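Local coordinates for giding protein-mglB (Thermus thermophilus, PDB 1J3W) that probably acts as a molecular adaptor and guanyl-nucleotide exchange factor of the Roadblock/LC7 family, in a bacterial system linked to gliding motility, at residues T112-L115 / G116-K119. Numbering follows the deposited sequence.
Sequences TAPL and GKVK
P114 and V118 join through the first main-chain bond of a helix: V118 N donates to P114 O over 3.0 Å with an N-H...O angle of 160°. The same oxygen also takes a weak, strongly bent bond from K117 N, so two donors share it. One step on, K119 N donates a hydrogen bond to L115 O (3.0 Å, 165°). Backbone angles agree with this start: P114, at the N-cap, is still extended, whereas L115 is already helical. In the Roadblock/LC7 fold seen here, the turn leads from strand 103-109 of the antiparallel sheet into the last modelled helix, 115-135. The buried V118 is directed at 112-115, where its CG2 meets A113 CB at 3.9 Å, and its side chain also packs on L107 and F109 of that strand. On the exposed side the P114 ring runs aslant to the K117 chain, with P114 CB 3.7 Å from K117 CG; the bend at chi2 then carries the lysine's end away from the turn. L115 and K119 lie alongside, pointing the same way. In L115, chi1 (-175°) sets CG anti to the backbone N and chi2 then turns CD1 to 4.1 Å from K119 CG. L115 packs on K119 of a second subunit, and K119 on L115 of that subunit.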
loop_
_atom_site.group_PDB
_atom_site.type_symbol
_atom_site.label_atom_id
_atom_site.label_comp_id
_atom_site.label_asym_id
_atom_site.label_seq_id
_atom_site.Cartn_x
_atom_site.Cartn_y
_atom_site.Cartn_z
ATOM N N THR B 112 13.146 23.754 10.738
ATOM C CA THR B 112 14.321 24.556 10.419
ATOM C C THR B 112 14.810 24.394 8.984
ATOM O O THR B 112 15.786 25.023 8.582
ATOM C CB THR B 112 15.489 24.299 11.406
ATOM O OG1 THR B 112 15.956 22.947 11.305
ATOM C CG2 THR B 112 15.030 24.576 12.829
ATOM N N ALA B 113 14.120 23.562 8.210
ATOM C CA ALA B 113 14.469 23.359 6.806
ATOM C C ALA B 113 13.387 24.019 5.956
ATOM O O ALA B 113 12.256 23.529 5.886
ATOM C CB ALA B 113 14.544 21.874 6.489
ATOM N N PRO B 114 13.708 25.152 5.313
ATOM C CA PRO B 114 12.706 25.828 4.480
ATOM C C PRO B 114 12.256 24.868 3.383
ATOM O O PRO B 114 13.089 24.310 2.673
ATOM C CB PRO B 114 13.470 27.028 3.920
ATOM C CG PRO B 114 14.539 27.277 4.952
ATOM C CD PRO B 114 14.986 25.880 5.301
ATOM N N LEU B 115 10.949 24.677 3.241
ATOM C CA LEU B 115 10.436 23.749 2.240
ATOM C C LEU B 115 10.918 24.065 0.828
ATOM O O LEU B 115 11.218 23.157 0.058
ATOM C CB LEU B 115 8.905 23.722 2.266
ATOM C CG LEU B 115 8.261 22.696 1.332
ATOM C CD1 LEU B 115 8.736 21.293 1.679
ATOM C CD2 LEU B 115 6.747 22.790 1.459
ATOM N N GLY B 116 10.998 25.349 0.496
ATOM C CA GLY B 116 11.450 25.731 -0.829
ATOM C C GLY B 116 12.869 25.259 -1.085
ATOM O O GLY B 116 13.212 24.865 -2.201
ATOM N N LYS B 117 13.698 25.297 -0.048
ATOM C CA LYS B 117 15.087 24.866 -0.170
ATOM C C LYS B 117 15.128 23.344 -0.297
ATOM O O LYS B 117 15.899 22.788 -1.081
ATOM C CB LYS B 117 15.888 25.296 1.061
ATOM C CG LYS B 117 16.036 26.800 1.249
ATOM C CD LYS B 117 17.076 27.389 0.317
ATOM C CE LYS B 117 17.384 28.833 0.697
ATOM N NZ LYS B 117 18.564 29.354 -0.043
ATOM N N VAL B 118 14.292 22.669 0.484
ATOM C CA VAL B 118 14.233 21.216 0.441
ATOM C C VAL B 118 13.912 20.722 -0.969
ATOM O O VAL B 118 14.576 19.828 -1.491
ATOM C CB VAL B 118 13.163 20.678 1.428
ATOM C CG1 VAL B 118 12.943 19.189 1.207
ATOM C CG2 VAL B 118 13.609 20.931 2.864
ATOM N N LYS B 119 12.903 21.319 -1.589
ATOM C CA LYS B 119 12.502 20.902 -2.925
ATOM C C LYS B 119 13.493 21.296 -4.009
ATOM O O LYS B 119 13.749 20.522 -4.938
ATOM C CB LYS B 119 11.116 21.454 -3.242
ATOM C CG LYS B 119 10.074 21.010 -2.221
ATOM C CD LYS B 119 8.660 21.253 -2.700
ATOM C CE LYS B 119 8.295 20.304 -3.827
ATOM N NZ LYS B 119 6.905 20.539 -4.292
#